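Local coordinates for protein thioesterase (Streptomyces coelicolor, PDB 3QMW) that probably hydrolyses thioester-bound intermediates as a thioesterase with an alpha/beta-hydrolase fold, working in the prodiginine biosynthetic pathway, at residues 66-77 against 176-187; 155-163 against 237-245. All coordinates share one frame; numbering follows the deposited sequence.

Contact 1 (66-77 against 176-187); sequences GRGLRLRERPYD and RRLPVLRADLRA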
loop_
_atom_site.group_PDB
_atom_site.type_symbol
_atom_site.label_atom_id
_atom_site.label_comp_id
_atom_site.label_asym_id
_atom_site.label_seq_id
_atom_site.Cartn_x
_atom_site.Cartn_y
_atom_site.Cartn_z
ATOM N N GLY D 66 -6.583 1.631 30.718
ATOM C CA GLY D 66 -6.159 2.955 31.182
ATOM C C GLY D 66 -6.408 4.066 30.176
ATOM O O GLY D 66 -5.868 5.164 30.319
ATOM N N ARG D 67 -7.226 3.799 29.159
ATOM C CA ARG D 67 -7.442 4.758 28.085
ATOM C C ARG D 67 -8.689 4.401 27.330
ATOM O O ARG D 67 -9.191 3.294 27.461
ATOM C CB ARG D 67 -6.247 4.758 27.128
ATOM C CG ARG D 67 -6.101 3.478 26.311
ATOM C CD ARG D 67 -4.652 3.220 25.989
ATOM N NE ARG D 67 -3.911 2.690 27.135
ATOM C CZ ARG D 67 -2.582 2.638 27.221
ATOM N NH1 ARG D 67 -2.015 2.136 28.318
ATOM N NH2 ARG D 67 -1.812 3.101 26.232
ATOM N N GLY D 68 -9.174 5.334 26.521
ATOM C CA GLY D 68 -10.440 5.157 25.815
ATOM C C GLY D 68 -11.560 4.842 26.791
ATOM O O GLY D 68 -11.685 5.492 27.833
ATOM N N LEU D 69 -12.347 3.817 26.476
ATOM C CA LEU D 69 -13.447 3.399 27.331
ATOM C C LEU D 69 -12.946 2.562 28.514
ATOM O O LEU D 69 -13.734 1.937 29.226
ATOM C CB LEU D 69 -14.467 2.598 26.513
ATOM C CG LEU D 69 -15.144 3.340 25.357
ATOM C CD1 LEU D 69 -16.015 2.369 24.559
ATOM C CD2 LEU D 69 -15.962 4.516 25.867
ATOM N N ARG D 70 -11.633 2.545 28.708
ATOM C CA ARG D 70 -11.005 1.804 29.785
ATOM C C ARG D 70 -10.188 2.767 30.612
ATOM O O ARG D 70 -9.134 2.417 31.143
ATOM C CB ARG D 70 -10.091 0.723 29.217
ATOM C CG ARG D 70 -10.710 -0.094 28.110
ATOM C CD ARG D 70 -9.762 -1.179 27.689
ATOM N NE ARG D 70 -9.543 -2.127 28.769
ATOM C CZ ARG D 70 -8.701 -3.150 28.716
ATOM N NH1 ARG D 70 -8.576 -3.948 29.764
ATOM N NH2 ARG D 70 -7.982 -3.380 27.626
ATOM N N LEU D 71 -10.689 3.986 30.716
ATOM C CA LEU D 71 -10.037 5.026 31.489
ATOM C C LEU D 71 -10.045 4.709 32.995
ATOM O O LEU D 71 -9.112 5.065 33.719
ATOM C CB LEU D 71 -10.745 6.353 31.218
ATOM C CG LEU D 71 -10.018 7.639 31.592
ATOM C CD1 LEU D 71 -8.714 7.782 30.819
ATOM C CD2 LEU D 71 -10.950 8.810 31.316
ATOM N N ARG D 72 -11.095 4.027 33.450
ATOM C CA ARG D 72 -11.259 3.690 34.866
ATOM C C ARG D 72 -10.348 2.551 35.334
ATOM O O ARG D 72 -10.142 2.372 36.534
ATOM C CB ARG D 72 -12.710 3.306 35.156
ATOM C CG ARG D 72 -13.689 4.464 35.130
ATOM C CD ARG D 72 -15.128 3.945 35.170
ATOM N NE ARG D 72 -16.054 4.870 35.838
ATOM C CZ ARG D 72 -16.802 5.798 35.236
ATOM N NH1 ARG D 72 -17.607 6.561 35.977
ATOM N NH2 ARG D 72 -16.764 5.977 33.910
ATOM N N GLU D 73 -9.822 1.772 34.397
ATOM C CA GLU D 73 -8.982 0.635 34.739
ATOM C C GLU D 73 -7.535 1.064 34.895
ATOM O O GLU D 73 -7.097 2.030 34.292
ATOM C CB GLU D 73 -9.126 -0.455 33.686
ATOM C CG GLU D 73 -10.558 -0.956 33.544
ATOM C CD GLU D 73 -10.806 -1.668 32.228
ATOM O OE1 GLU D 73 -9.972 -2.529 31.863
ATOM O OE2 GLU D 73 -11.833 -1.360 31.565
ATOM N N ARG D 74 -6.799 0.345 35.728
ATOM C CA ARG D 74 -5.426 0.701 36.045
ATOM C C ARG D 74 -4.477 0.206 34.939
ATOM O O ARG D 74 -4.539 -0.965 34.544
ATOM C CB ARG D 74 -5.042 0.088 37.395
ATOM C CG ARG D 74 -3.657 0.478 37.919
ATOM C CD ARG D 74 -2.926 -0.742 38.500
ATOM N NE ARG D 74 -2.719 -1.778 37.481
ATOM C CZ ARG D 74 -2.127 -2.951 37.694
ATOM N NH1 ARG D 74 -1.658 -3.265 38.902
ATOM N NH2 ARG D 74 -1.993 -3.812 36.686
ATOM N N PRO D 75 -3.595 1.093 34.436
ATOM C CA PRO D 75 -2.615 0.671 33.440
ATOM C C PRO D 75 -1.467 -0.145 34.044
ATOM O O PRO D 75 -1.004 0.147 35.153
ATOM C CB PRO D 75 -2.077 1.995 32.899
ATOM C CG PRO D 75 -2.186 2.927 34.040
ATOM C CD PRO D 75 -3.441 2.518 34.778
ATOM N N TYR D 76 -1.008 -1.151 33.309
ATOM C CA TYR D 76 0.138 -1.929 33.728
ATOM C C TYR D 76 1.413 -1.103 33.543
ATOM O O TYR D 76 1.517 -0.310 32.595
ATOM C CB TYR D 76 0.245 -3.212 32.905
ATOM C CG TYR D 76 -0.885 -4.200 33.085
ATOM C CD1 TYR D 76 -0.745 -5.305 33.918
ATOM C CD2 TYR D 76 -2.082 -4.052 32.396
ATOM C CE1 TYR D 76 -1.771 -6.226 34.070
ATOM C CE2 TYR D 76 -3.114 -4.975 32.540
ATOM C CZ TYR D 76 -2.953 -6.053 33.377
ATOM O OH TYR D 76 -3.982 -6.955 33.513
ATOM N N ASP D 77 2.366 -1.291 34.460
ATOM C CA ASP D 77 3.731 -0.757 34.321
ATOM C C ASP D 77 4.790 -1.867 34.190
ATOM O O ASP D 77 5.984 -1.582 34.185
ATOM C CB ASP D 77 4.074 0.195 35.478
ATOM C CG ASP D 77 4.221 -0.519 36.821
ATOM O OD1 ASP D 77 3.196 -0.720 37.515
ATOM O OD2 ASP D 77 5.368 -0.860 37.193
ATOM N N ARG D 176 -4.164 14.654 30.026
ATOM C CA ARG D 176 -5.011 13.569 30.516
ATOM C C ARG D 176 -4.362 12.181 30.485
ATOM O O ARG D 176 -4.648 11.344 31.354
ATOM C CB ARG D 176 -6.334 13.503 29.749
ATOM C CG ARG D 176 -6.962 12.099 29.789
ATOM C CD ARG D 176 -8.355 12.038 29.239
ATOM N NE ARG D 176 -9.350 12.162 30.302
ATOM C CZ ARG D 176 -10.632 11.819 30.177
ATOM N NH1 ARG D 176 -11.095 11.318 29.030
ATOM N NH2 ARG D 176 -11.461 11.969 31.207
ATOM N N ARG D 177 -3.515 11.923 29.494
ATOM C CA ARG D 177 -2.969 10.580 29.309
ATOM C C ARG D 177 -1.548 10.412 29.860
ATOM O O ARG D 177 -0.894 9.413 29.564
ATOM C CB ARG D 177 -3.042 10.176 27.827
ATOM C CG ARG D 177 -4.469 10.204 27.271
ATOM C CD ARG D 177 -4.728 9.131 26.220
ATOM N NE ARG D 177 -6.157 8.977 25.937
ATOM C CZ ARG D 177 -7.058 8.597 26.835
ATOM N NH1 ARG D 177 -6.689 8.350 28.081
ATOM N NH2 ARG D 177 -8.328 8.479 26.495
ATOM N N LEU D 178 -1.085 11.371 30.667
ATOM C CA LEU D 178 0.254 11.290 31.309
ATOM C C LEU D 178 0.488 10.083 32.234
ATOM O O LEU D 178 1.545 9.454 32.161
ATOM C CB LEU D 178 0.582 12.575 32.072
ATOM C CG LEU D 178 1.462 13.553 31.312
ATOM C CD1 LEU D 178 1.467 14.891 32.007
ATOM C CD2 LEU D 178 2.862 12.989 31.200
ATOM N N PRO D 179 -0.470 9.774 33.127
ATOM C CA PRO D 179 -0.381 8.519 33.852
ATOM C C PRO D 179 -0.105 7.322 32.952
ATOM O O PRO D 179 0.795 6.528 33.223
ATOM C CB PRO D 179 -1.768 8.387 34.501
ATOM C CG PRO D 179 -2.348 9.761 34.504
ATOM C CD PRO D 179 -1.413 10.690 33.781
ATOM N N VAL D 180 -0.876 7.216 31.876
ATOM C CA VAL D 180 -0.869 6.033 31.023
ATOM C C VAL D 180 0.395 5.999 30.195
ATOM O O VAL D 180 0.937 4.930 29.947
ATOM C CB VAL D 180 -2.084 6.006 30.127
ATOM C CG1 VAL D 180 -2.285 4.630 29.583
ATOM C CG2 VAL D 180 -3.311 6.422 30.926
ATOM N N LEU D 181 0.877 7.173 29.800
ATOM C CA LEU D 181 2.206 7.304 29.215
ATOM C C LEU D 181 3.259 6.751 30.175
ATOM O O LEU D 181 3.975 5.807 29.837
ATOM C CB LEU D 181 2.509 8.768 28.882
ATOM C CG LEU D 181 3.860 9.055 28.209
ATOM C CD1 LEU D 181 4.046 8.219 26.951
ATOM C CD2 LEU D 181 4.009 10.542 27.883
ATOM N N ARG D 182 3.330 7.328 31.377
ATOM C CA ARG D 182 4.292 6.893 32.407
ATOM C C ARG D 182 4.219 5.389 32.657
ATOM O O ARG D 182 5.244 4.735 32.788
ATOM C CB ARG D 182 4.053 7.623 33.735
ATOM C CG ARG D 182 4.507 9.082 33.783
ATOM C CD ARG D 182 4.273 9.669 35.166
ATOM N NE ARG D 182 4.317 11.131 35.186
ATOM C CZ ARG D 182 5.431 11.863 35.154
ATOM N NH1 ARG D 182 6.633 11.293 35.078
ATOM N NH2 ARG D 182 5.351 13.187 35.186
ATOM N N ALA D 183 3.011 4.844 32.727
ATOM C CA ALA D 183 2.846 3.409 32.926
ATOM C C ALA D 183 3.268 2.615 31.679
ATOM O O ALA D 183 3.806 1.509 31.792
ATOM C CB ALA D 183 1.416 3.086 33.317
ATOM N N ASP D 184 3.034 3.174 30.491
ATOM C CA ASP D 184 3.532 2.563 29.250
ATOM C C ASP D 184 5.062 2.595 29.181
ATOM O O ASP D 184 5.688 1.593 28.851
ATOM C CB ASP D 184 2.963 3.268 28.005
ATOM C CG ASP D 184 1.522 2.869 27.684
ATOM O OD1 ASP D 184 0.975 1.923 28.295
ATOM O OD2 ASP D 184 0.928 3.521 26.796
ATOM N N LEU D 185 5.659 3.747 29.473
ATOM C CA LEU D 185 7.116 3.892 29.380
ATOM C C LEU D 185 7.879 3.062 30.419
ATOM O O LEU D 185 9.041 2.712 30.215
ATOM C CB LEU D 185 7.544 5.360 29.497
ATOM C CG LEU D 185 7.700 6.205 28.230
ATOM C CD1 LEU D 185 8.179 7.584 28.626
ATOM C CD2 LEU D 185 8.683 5.585 27.241
ATOM N N ARG D 186 7.234 2.763 31.536
ATOM C CA ARG D 186 7.886 2.031 32.611
ATOM C C ARG D 186 8.084 0.569 32.236
ATOM O O ARG D 186 9.082 -0.043 32.605
ATOM C CB ARG D 186 7.077 2.137 33.907
ATOM C CG ARG D 186 7.580 1.200 34.988
ATOM C CD ARG D 186 7.341 1.711 36.383
ATOM N NE ARG D 186 7.473 0.610 37.330
ATOM C CZ ARG D 186 7.929 0.718 38.571
ATOM N NH1 ARG D 186 7.993 -0.372 39.332
ATOM N NH2 ARG D 186 8.325 1.897 39.054
ATOM N N ALA D 187 7.135 0.005 31.499
ATOM C CA ALA D 187 7.297 -1.352 31.011
ATOM C C ALA D 187 8.438 -1.461 29.992
ATOM O O ALA D 187 8.873 -2.560 29.693
ATOM C CB ALA D 187 6.012 -1.847 30.414
#

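Contact 2 (155-163 against 237-245); sequences EVIRDLGGL and GNHFFLNGG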
loop_
_atom_site.group_PDB
_atom_site.type_symbol
_atom_site.label_atom_id
_atom_site.label_comp_id
_atom_site.label_asym_id
_atom_site.label_seq_id
_atom_site.Cartn_x
_atom_site.Cartn_y
_atom_site.Cartn_z
ATOM N N GLU D 155 8.369 18.063 26.465
ATOM C CA GLU D 155 9.355 18.508 25.484
ATOM C C GLU D 155 10.061 17.330 24.797
ATOM O O GLU D 155 10.426 17.428 23.627
ATOM C CB GLU D 155 10.380 19.473 26.102
ATOM C CG GLU D 155 11.110 20.321 25.029
ATOM C CD GLU D 155 12.104 21.351 25.591
ATOM O OE1 GLU D 155 12.713 21.104 26.665
ATOM O OE2 GLU D 155 12.279 22.411 24.940
ATOM N N VAL D 156 10.235 16.218 25.505
ATOM C CA VAL D 156 10.850 15.033 24.904
ATOM C C VAL D 156 9.962 14.456 23.806
ATOM O O VAL D 156 10.449 14.096 22.743
ATOM C CB VAL D 156 11.186 13.943 25.955
ATOM C CG1 VAL D 156 11.065 12.538 25.358
ATOM C CG2 VAL D 156 12.580 14.178 26.534
ATOM N N ILE D 157 8.663 14.382 24.057
ATOM C CA ILE D 157 7.724 13.903 23.048
ATOM C C ILE D 157 7.626 14.876 21.868
ATOM O O ILE D 157 7.485 14.451 20.720
ATOM C CB ILE D 157 6.331 13.676 23.649
ATOM C CG1 ILE D 157 6.357 12.481 24.602
ATOM C CG2 ILE D 157 5.310 13.425 22.558
ATOM C CD1 ILE D 157 6.375 11.153 23.899
ATOM N N ARG D 158 7.709 16.176 22.162
ATOM C CA ARG D 158 7.656 17.222 21.134
ATOM C C ARG D 158 8.829 17.144 20.167
ATOM O O ARG D 158 8.646 17.297 18.964
ATOM C CB ARG D 158 7.641 18.608 21.771
ATOM C CG ARG D 158 7.590 19.761 20.763
ATOM C CD ARG D 158 7.469 21.125 21.448
ATOM N NE ARG D 158 6.331 21.186 22.376
ATOM C CZ ARG D 158 6.405 21.402 23.696
ATOM N NH1 ARG D 158 7.574 21.612 24.310
ATOM N NH2 ARG D 158 5.282 21.423 24.415
ATOM N N ASP D 159 10.025 16.911 20.704
ATOM C CA ASP D 159 11.246 16.851 19.899
ATOM C C ASP D 159 11.364 15.527 19.136
ATOM O O ASP D 159 12.189 15.407 18.229
ATOM C CB ASP D 159 12.489 17.076 20.780
ATOM C CG ASP D 159 12.485 18.437 21.474
ATOM O OD1 ASP D 159 12.016 19.432 20.877
ATOM O OD2 ASP D 159 12.954 18.513 22.626
ATOM N N LEU D 160 10.552 14.541 19.517
ATOM C CA LEU D 160 10.438 13.274 18.776
ATOM C C LEU D 160 9.287 13.295 17.765
ATOM O O LEU D 160 9.116 12.340 17.018
ATOM C CB LEU D 160 10.248 12.087 19.741
ATOM C CG LEU D 160 11.445 11.582 20.560
ATOM C CD1 LEU D 160 11.024 10.457 21.510
ATOM C CD2 LEU D 160 12.572 11.103 19.665
ATOM N N GLY D 161 8.499 14.370 17.752
ATOM C CA GLY D 161 7.404 14.533 16.788
ATOM C C GLY D 161 6.046 14.031 17.252
ATOM O O GLY D 161 5.137 13.851 16.440
ATOM N N GLY D 162 5.894 13.829 18.559
ATOM C CA GLY D 162 4.678 13.248 19.122
ATOM C C GLY D 162 3.542 14.223 19.344
ATOM O O GLY D 162 2.374 13.847 19.238
ATOM N N LEU D 163 3.880 15.465 19.679
ATOM C CA LEU D 163 2.889 16.534 19.758
ATOM C C LEU D 163 3.509 17.871 19.332
ATOM O O LEU D 163 4.533 18.299 19.875
ATOM C CB LEU D 163 2.264 16.617 21.164
ATOM C CG LEU D 163 3.110 16.932 22.408
ATOM C CD1 LEU D 163 3.394 18.430 22.552
ATOM C CD2 LEU D 163 2.395 16.438 23.651
ATOM N N GLY D 237 11.577 10.052 7.894
ATOM C CA GLY D 237 10.790 10.702 8.939
ATOM C C GLY D 237 11.237 10.311 10.333
ATOM O O GLY D 237 12.329 9.763 10.520
ATOM N N ASN D 238 10.369 10.581 11.307
ATOM C CA ASN D 238 10.752 10.564 12.712
ATOM C C ASN D 238 10.104 9.426 13.499
ATOM O O ASN D 238 9.382 8.604 12.944
ATOM C CB ASN D 238 10.472 11.945 13.338
ATOM C CG ASN D 238 8.991 12.317 13.356
ATOM O OD1 ASN D 238 8.108 11.456 13.376
ATOM N ND2 ASN D 238 8.718 13.619 13.372
ATOM N N HIS D 239 10.386 9.378 14.794
ATOM C CA HIS D 239 9.831 8.360 15.681
ATOM C C HIS D 239 8.298 8.301 15.627
ATOM O O HIS D 239 7.718 7.249 15.881
ATOM C CB HIS D 239 10.294 8.635 17.120
ATOM C CG HIS D 239 10.065 7.500 18.066
ATOM N ND1 HIS D 239 11.045 6.582 18.376
ATOM C CD2 HIS D 239 8.975 7.147 18.791
ATOM C CE1 HIS D 239 10.568 5.708 19.245
ATOM N NE2 HIS D 239 9.313 6.025 19.511
ATOM N N PHE D 240 7.655 9.425 15.305
ATOM C CA PHE D 240 6.188 9.514 15.284
ATOM C C PHE D 240 5.548 9.606 13.883
ATOM O O PHE D 240 4.360 9.942 13.752
ATOM C CB PHE D 240 5.728 10.697 16.147
ATOM C CG PHE D 240 5.543 10.348 17.589
ATOM C CD1 PHE D 240 6.522 10.662 18.529
ATOM C CD2 PHE D 240 4.388 9.698 18.010
ATOM C CE1 PHE D 240 6.351 10.336 19.870
ATOM C CE2 PHE D 240 4.207 9.365 19.346
ATOM C CZ PHE D 240 5.193 9.684 20.280
ATOM N N PHE D 241 6.313 9.274 12.846
ATOM C CA PHE D 241 5.788 9.252 11.473
ATOM C C PHE D 241 4.387 8.606 11.359
ATOM O O PHE D 241 3.560 9.044 10.545
ATOM C CB PHE D 241 6.780 8.559 10.511
ATOM C CG PHE D 241 6.876 7.049 10.671
ATOM C CD1 PHE D 241 5.838 6.216 10.267
ATOM C CD2 PHE D 241 8.022 6.465 11.184
ATOM C CE1 PHE D 241 5.940 4.840 10.403
ATOM C CE2 PHE D 241 8.132 5.088 11.315
ATOM C CZ PHE D 241 7.095 4.276 10.928
ATOM N N LEU D 242 4.136 7.591 12.194
ATOM C CA LEU D 242 2.916 6.769 12.146
ATOM C C LEU D 242 1.608 7.557 12.186
ATOM O O LEU D 242 0.588 7.094 11.678
ATOM C CB LEU D 242 2.925 5.762 13.310
ATOM C CG LEU D 242 1.876 4.652 13.252
ATOM C CD1 LEU D 242 2.062 3.862 11.982
ATOM C CD2 LEU D 242 1.969 3.754 14.447
ATOM N N ASN D 243 1.634 8.732 12.800
ATOM C CA ASN D 243 0.438 9.557 12.913
ATOM C C ASN D 243 -0.101 9.988 11.548
ATOM O O ASN D 243 -1.303 9.914 11.307
ATOM C CB ASN D 243 0.720 10.791 13.781
ATOM C CG ASN D 243 1.243 10.430 15.168
ATOM O OD1 ASN D 243 0.786 9.461 15.794
ATOM N ND2 ASN D 243 2.207 11.210 15.652
ATOM N N GLY D 244 0.787 10.428 10.658
ATOM C CA GLY D 244 0.385 10.870 9.327
ATOM C C GLY D 244 1.583 11.220 8.463
ATOM O O GLY D 244 2.689 11.449 8.980
ATOM N N GLY D 245 1.374 11.240 7.150
ATOM C CA GLY D 245 2.412 11.651 6.207
ATOM C C GLY D 245 2.832 10.563 5.229
ATOM O O GLY D 245 2.240 9.481 5.212
#

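Contact 1 (66-77 against 176-187)
Asp184 OD2 is gripped by two donors: Arg67 NH2, at 2.8 Å in a salt bridge, and the backbone N of Gly40, in the loop after strand 31-36. The Arg67 bond uses the syn lone pair and lies 13° out of the guanidinium plane. Carboxylate and guanidinium are nearly coplanar; Arg67 NH2 also donates to Gly41 O, and the Gly40 and Gly41 bonds probably help hold the two groups in place. Although CB of Asp184 points away from the loop, its CG is swung beside its own backbone N (chi1 -78°), which brings the carboxylate back to the arginine. A G1 beta bulge at Gly66 and Arg67, set opposite Arg70, shapes the backbone from which Arg67 extends. Leu71 reaches the end of the preceding helix 169-176, laying CD2 over one face of the Arg176 guanidinium, 3.2 Å from CZ and offset toward its rim. Further along, Pro75 CG packs on Ala183 CB at 3.7 Å, and Asp77 CA sends a nearly straight C-H...O contact to Ala183 O at 3.4 Å. Asp77 and Arg186 run side by side as a second salt bridge; OD2 takes a weak, strongly bent bond from NE (2.6 Å, 120°). The arrangement clamps the loop between strand 57-61 and helix 79-91 onto helix 178-189, part of the helical insertion after strand 129-132 that forms the lid in related alpha/beta-hydrolase thioesterases.

Contact 2 (155-163 against 237-245)
Ile157 and Phe240 cross at about a right angle where the C-terminal end of helix 150-159, closed by a Schellman motif, meets the loop that carries the histidine of an apparent Ser-His-Asp catalytic triad. The isoleucine brings only its CD1 methyl to the ring edge, 4.1 Å from Phe240 CZ, while its carbonyl O accepts the backbone N of Gly162 and so helps close the helix. Leu160 comes next and meets the same ring twice: its CB lies 4.2 Å from Phe240 CD1, and its carbonyl O sits in the ring plane at the edge, 3.4 Å from Phe240 CD1. Leu160 CD2 also packs against His239 CB. The imidazole beyond that CB is turned to other partners, NE2 to Ser105 OG and ND1 to Asp211 OD1, a pairing consistent with a charge relay ending at the nucleophile elbow; CG of His239 lies anti to the backbone N (chi1 -166°), which carries the ring there. Gly161, at positive phi, ends the helical run, and its N bonds back to Arg158 O. Its CA lies against Asn238 ND2, and its carbonyl O is 3.2 Å from Phe240 CB. Gly162 then slides over the ring: its CA stands 3.3 Å from the Phe240 centroid, 16° off the normal, a close CH-pi contact. Tyr38 adds an edge-to-face contact to Phe240. No hydrogen bond joins the two segments. Phe240 is presented by a type I turn from Asn238 to Phe241, inside which its backbone N makes a weak bond to Asn238 OD1 at 2.8 Å.

How the contacts relate
From the N terminus, the chain leaves edge strand 57-61 through 66-77, passes the central strands, and runs past the end of the insertion's first helix at 155-163 before reaching 176-187, where contact 1 closes a loop with 98 residues between its segments. It then runs through strands 203-208 and 230-235 to 237-245, where contact 2 closes a second loop, of 73. The segments alternate, so the two closures cross without nesting. Both fasten the insertion after strand 129-132 to loops following the two outermost strands of the sheet: contact 1 on the 57-61 side, contact 2 on the 230-235 side. Their centres lie 20 Å apart, their nearest atoms about 4 Å.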